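Probable glutamine synthetase (Pseudomonas aeruginosa, PDB 4HPP) is a probable member of the glutamine synthetase family, with an N-terminal domain and a catalytic domain of that family, modelled here with bound glutamic acid and magnesium. Local coordinates at residues V235-G246 and K327-A338. Sequence-based numbering, arbitrary orientation.
With GLU (glutamic acid), chain D.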
loop_
_atom_site.group_PDB
_atom_site.type_symbol
_atom_site.label_atom_id
_atom_site.label_comp_id
_atom_site.label_asym_id
_atom_site.label_seq_id
_atom_site.Cartn_x
_atom_site.Cartn_y
_atom_site.Cartn_z
ATOM N N VAL A 235 15.553 27.431 27.710
ATOM C CA VAL A 235 14.937 26.839 28.859
ATOM C C VAL A 235 14.928 28.008 29.836
ATOM O O VAL A 235 15.935 28.656 29.995
ATOM C CB VAL A 235 15.761 25.663 29.432
ATOM C CG1 VAL A 235 15.376 25.355 30.901
ATOM C CG2 VAL A 235 15.587 24.396 28.600
ATOM N N HIS A 236 13.805 28.281 30.484
ATOM C CA HIS A 236 13.755 29.359 31.467
ATOM C C HIS A 236 13.310 28.824 32.772
ATOM O O HIS A 236 12.346 28.071 32.864
ATOM C CB HIS A 236 12.809 30.491 31.068
ATOM C CG HIS A 236 13.184 31.193 29.795
ATOM N ND1 HIS A 236 12.268 31.824 29.030
ATOM C CD2 HIS A 236 14.422 31.328 29.128
ATOM C CE1 HIS A 236 12.886 32.348 27.927
ATOM N NE2 HIS A 236 14.194 32.041 27.984
ATOM N N LEU A 237 13.978 29.249 33.823
ATOM C CA LEU A 237 13.703 28.677 35.110
ATOM C C LEU A 237 13.056 29.810 35.892
ATOM O O LEU A 237 13.685 30.843 36.023
ATOM C CB LEU A 237 15.032 28.220 35.719
ATOM C CG LEU A 237 15.146 27.790 37.156
ATOM C CD1 LEU A 237 14.146 26.672 37.444
ATOM C CD2 LEU A 237 16.565 27.324 37.397
ATOM N N HIS A 238 11.802 29.628 36.337
ATOM C CA HIS A 238 11.122 30.549 37.264
ATOM C C HIS A 238 11.280 30.076 38.658
ATOM O O HIS A 238 10.939 28.945 38.959
ATOM C CB HIS A 238 9.634 30.595 36.976
ATOM C CG HIS A 238 9.311 31.172 35.643
ATOM N ND1 HIS A 238 9.133 32.510 35.454
ATOM C CD2 HIS A 238 9.165 30.569 34.403
ATOM C CE1 HIS A 238 8.886 32.760 34.152
ATOM N NE2 HIS A 238 8.879 31.564 33.501
ATOM N N LEU A 239 11.837 30.918 39.508
ATOM C CA LEU A 239 12.050 30.578 40.927
ATOM C C LEU A 239 11.358 31.563 41.838
ATOM O O LEU A 239 11.443 32.779 41.632
ATOM C CB LEU A 239 13.513 30.514 41.285
ATOM C CG LEU A 239 14.157 29.265 40.679
ATOM C CD1 LEU A 239 15.668 29.432 40.543
ATOM C CD2 LEU A 239 13.812 28.064 41.533
ATOM N N SER A 240 10.582 31.014 42.770
ATOM C CA SER A 240 10.040 31.774 43.885
ATOM C C SER A 240 10.586 31.099 45.142
ATOM O O SER A 240 10.979 29.916 45.116
ATOM C CB SER A 240 8.507 31.869 43.838
ATOM O OG SER A 240 7.851 30.687 44.272
ATOM N N LEU A 241 10.690 31.889 46.199
ATOM C CA LEU A 241 11.218 31.429 47.487
ATOM C C LEU A 241 10.147 31.659 48.545
ATOM O O LEU A 241 9.639 32.768 48.629
ATOM C CB LEU A 241 12.482 32.227 47.840
ATOM C CG LEU A 241 13.822 31.764 47.272
ATOM C CD1 LEU A 241 14.978 32.433 48.015
ATOM C CD2 LEU A 241 13.947 30.260 47.364
ATOM N N GLN A 242 9.796 30.646 49.333
ATOM C CA GLN A 242 8.677 30.759 50.305
ATOM C C GLN A 242 9.029 30.312 51.713
ATOM O O GLN A 242 9.690 29.293 51.911
ATOM C CB GLN A 242 7.464 29.938 49.887
ATOM C CG GLN A 242 6.697 30.437 48.683
ATOM C CD GLN A 242 5.771 29.363 48.139
ATOM O OE1 GLN A 242 5.609 28.294 48.750
ATOM N NE2 GLN A 242 5.142 29.641 46.998
ATOM N N HIS A 243 8.544 31.060 52.699
ATOM C CA HIS A 243 8.601 30.612 54.082
ATOM C C HIS A 243 7.974 29.237 54.145
ATOM O O HIS A 243 7.035 28.956 53.392
ATOM C CB HIS A 243 7.910 31.612 55.007
ATOM C CG HIS A 243 7.673 31.084 56.395
ATOM N ND1 HIS A 243 6.451 31.050 56.955
ATOM C CD2 HIS A 243 8.554 30.526 57.325
ATOM C CE1 HIS A 243 6.541 30.504 58.187
ATOM N NE2 HIS A 243 7.831 30.185 58.409
ATOM N N ALA A 244 8.519 28.361 54.996
ATOM C CA ALA A 244 8.034 26.974 55.154
ATOM C C ALA A 244 6.510 26.901 55.462
ATOM O O ALA A 244 6.097 26.292 56.451
ATOM C CB ALA A 244 8.871 26.239 56.214
ATOM N N ASP A 245 5.691 27.476 54.570
ATOM C CA ASP A 245 4.403 28.072 54.956
ATOM C C ASP A 245 3.532 28.530 53.772
ATOM O O ASP A 245 2.290 28.570 53.889
ATOM C CB ASP A 245 4.708 29.314 55.809
ATOM C CG ASP A 245 3.535 29.771 56.653
ATOM O OD1 ASP A 245 2.659 28.938 56.957
ATOM O OD2 ASP A 245 3.513 30.965 57.034
ATOM N N GLY A 246 4.190 28.922 52.669
ATOM C CA GLY A 246 3.528 29.462 51.461
ATOM C C GLY A 246 3.633 30.979 51.329
ATOM O O GLY A 246 3.287 31.556 50.284
ATOM N N LYS A 327 2.080 35.234 45.328
ATOM C CA LYS A 327 2.247 33.786 45.110
ATOM C C LYS A 327 2.777 33.528 43.686
ATOM O O LYS A 327 3.521 32.577 43.453
ATOM C CB LYS A 327 0.927 33.004 45.350
ATOM C CG LYS A 327 0.621 32.598 46.806
ATOM C CD LYS A 327 1.724 31.758 47.476
ATOM C CE LYS A 327 1.207 30.482 48.158
ATOM N NZ LYS A 327 0.365 30.676 49.381
ATOM N N GLN A 328 2.406 34.396 42.746
ATOM C CA GLN A 328 2.792 34.238 41.342
ATOM C C GLN A 328 4.034 35.073 41.009
ATOM O O GLN A 328 4.525 35.056 39.880
ATOM C CB GLN A 328 1.622 34.598 40.410
ATOM C CG GLN A 328 0.833 35.807 40.884
ATOM C CD GLN A 328 0.206 36.621 39.772
ATOM O OE1 GLN A 328 0.886 37.000 38.816
ATOM N NE2 GLN A 328 -1.088 36.948 39.918
ATOM N N TYR A 329 4.536 35.801 42.003
ATOM C CA TYR A 329 5.742 36.601 41.847
ATOM C C TYR A 329 6.973 35.709 41.910
ATOM O O TYR A 329 7.150 34.883 42.836
ATOM C CB TYR A 329 5.819 37.636 42.945
ATOM C CG TYR A 329 6.960 38.599 42.789
ATOM C CD1 TYR A 329 6.769 39.850 42.163
ATOM C CD2 TYR A 329 8.231 38.277 43.292
ATOM C CE1 TYR A 329 7.818 40.752 42.043
ATOM C CE2 TYR A 329 9.283 39.164 43.177
ATOM C CZ TYR A 329 9.076 40.394 42.554
ATOM O OH TYR A 329 10.148 41.231 42.460
ATOM N N ASN A 330 7.825 35.879 40.911
ATOM C CA ASN A 330 8.973 35.043 40.813
ATOM C C ASN A 330 10.053 35.723 39.999
ATOM O O ASN A 330 9.833 36.823 39.455
ATOM C CB ASN A 330 8.588 33.649 40.251
ATOM C CG ASN A 330 8.301 33.664 38.756
ATOM O OD1 ASN A 330 9.220 33.802 37.916
ATOM N ND2 ASN A 330 7.034 33.499 38.411
ATOM N N LEU A 331 11.204 35.060 39.933
ATOM C CA LEU A 331 12.314 35.480 39.107
ATOM C C LEU A 331 12.743 34.398 38.112
ATOM O O LEU A 331 13.023 33.230 38.455
ATOM C CB LEU A 331 13.494 35.892 40.000
ATOM C CG LEU A 331 13.316 37.181 40.834
ATOM C CD1 LEU A 331 13.787 36.987 42.261
ATOM C CD2 LEU A 331 14.126 38.268 40.176
ATOM N N GLU A 332 12.851 34.836 36.882
ATOM C CA GLU A 332 13.182 34.031 35.766
ATOM C C GLU A 332 14.641 34.241 35.294
ATOM O O GLU A 332 15.015 35.343 34.835
ATOM C CB GLU A 332 12.202 34.395 34.664
ATOM C CG GLU A 332 12.733 34.208 33.269
ATOM C CD GLU A 332 11.627 34.062 32.252
ATOM O OE1 GLU A 332 10.922 33.022 32.250
ATOM O OE2 GLU A 332 11.480 34.981 31.440
ATOM N N PHE A 333 15.435 33.159 35.418
ATOM C CA PHE A 333 16.811 32.975 34.888
ATOM C C PHE A 333 16.735 32.486 33.429
ATOM O O PHE A 333 15.973 31.575 33.105
ATOM C CB PHE A 333 17.563 31.965 35.797
ATOM C CG PHE A 333 19.001 31.658 35.393
ATOM C CD1 PHE A 333 19.290 30.789 34.326
ATOM C CD2 PHE A 333 20.078 32.204 36.119
ATOM C CE1 PHE A 333 20.608 30.501 33.959
ATOM C CE2 PHE A 333 21.390 31.914 35.768
ATOM C CZ PHE A 333 21.649 31.053 34.696
ATOM N N ARG A 334 17.533 33.080 32.549
ATOM C CA ARG A 334 17.263 32.939 31.128
ATOM C C ARG A 334 18.389 32.305 30.344
ATOM O O ARG A 334 18.115 31.677 29.303
ATOM C CB ARG A 334 16.823 34.271 30.496
ATOM C CG ARG A 334 15.629 34.871 31.197
ATOM C CD ARG A 334 15.051 36.100 30.522
ATOM N NE ARG A 334 14.072 35.754 29.501
ATOM C CZ ARG A 334 14.281 35.934 28.202
ATOM N NH1 ARG A 334 13.336 35.595 27.309
ATOM N NH2 ARG A 334 15.447 36.469 27.807
ATOM N N PRO A 335 19.646 32.434 30.831
ATOM C CA PRO A 335 20.729 31.823 30.042
ATOM C C PRO A 335 20.857 30.309 30.313
ATOM O O PRO A 335 21.862 29.787 30.844
ATOM C CB PRO A 335 21.965 32.665 30.402
ATOM C CG PRO A 335 21.496 33.697 31.394
ATOM C CD PRO A 335 20.179 33.233 31.946
ATOM N N MET A 336 19.796 29.602 29.935
ATOM C CA MET A 336 19.700 28.189 30.242
ATOM C C MET A 336 19.111 27.515 29.037
ATOM O O MET A 336 18.349 28.148 28.308
ATOM C CB MET A 336 18.865 27.968 31.479
ATOM C CG MET A 336 18.965 26.538 31.957
ATOM S SD MET A 336 17.897 26.173 33.367
ATOM C CE MET A 336 18.890 26.722 34.790
ATOM N N ASP A 337 19.541 26.277 28.776
ATOM C CA ASP A 337 19.081 25.517 27.618
ATOM C C ASP A 337 18.897 24.038 27.989
ATOM O O ASP A 337 19.167 23.640 29.164
ATOM C CB ASP A 337 19.970 25.740 26.389
ATOM C CG ASP A 337 21.412 25.306 26.585
ATOM O OD1 ASP A 337 22.321 26.156 26.395
ATOM O OD2 ASP A 337 21.668 24.121 26.872
ATOM N N ALA A 338 18.383 23.225 27.058
ATOM C CA ALA A 338 18.056 21.821 27.424
ATOM C C ALA A 338 19.235 20.833 27.398
ATOM O O ALA A 338 19.049 19.636 27.683
ATOM C CB ALA A 338 16.923 21.312 26.586
HETATM N N GLU D . 13.678 31.143 22.192
HETATM C CA GLU D . 14.205 32.115 23.233
HETATM C C GLU D . 15.410 31.625 24.068
HETATM O O GLU D . 16.359 31.048 23.551
HETATM C CB GLU D . 13.084 32.535 24.174
HETATM C CG GLU D . 12.051 33.413 23.522
HETATM C CD GLU D . 10.863 33.626 24.401
HETATM O OE1 GLU D . 10.677 34.781 24.815
HETATM O OE2 GLU D . 10.134 32.646 24.689
HETATM O OXT GLU D . 15.471 31.778 25.294
HETATM O O HOH W 1 9.868 32.933 29.905
#
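His236 lies with one ring face against the guanidinium of Arg334: NE sits 3.9 Å above the imidazole plane, offset toward the rim, and the two planes are inclined by 42°, a tilted overlap and not a parallel stack. At the ring edge, NE2 of His236 donates to OXT of the glutamic acid over 3.0 Å. The guanidinium in turn has Glu332 OE2 and the ligand's OE1 at its edge, near its plane; the latter, 3.7 Å from Arg334 NH1, is mere proximity. Arg334 NE to Glu332 OE2 is a weak hydrogen bond within a salt bridge, 3.3 Å, and the carboxylate's stronger partner is Arg313, through OE2. One water donates to Glu332 OE1 (2.6 Å) and also bonds His236 ND1.

Farther along the same face, His238 ND1 donates to Asn330 OD1 (2.8 Å). The oxygen lies only 4° from the imidazole plane, although ring and amide stand nearly perpendicular; Asn330 CG sits between its own backbone N and carbonyl carbon (chi1 75°), the rotamer in which OD1 meets ND1.

The backbones beneath are antiparallel, with Leu237–Phe333 and Leu239–Leu331 as hydrogen-bonded pairs; Leu331 N to Leu239 O is nearly straight. These four side chains occupy the other face, where helix 261-281 covers Leu239 and Phe333; Met336, past the corner at Pro335, meets Leu237 CD2 with its CE at 3.5 Å.

These neighbouring strands of the catalytic-domain sheet thus bring two ligand-pocket residues together, with Glu332 as a second shell that probably helps to position both, its charge shared between Arg313 and Arg334.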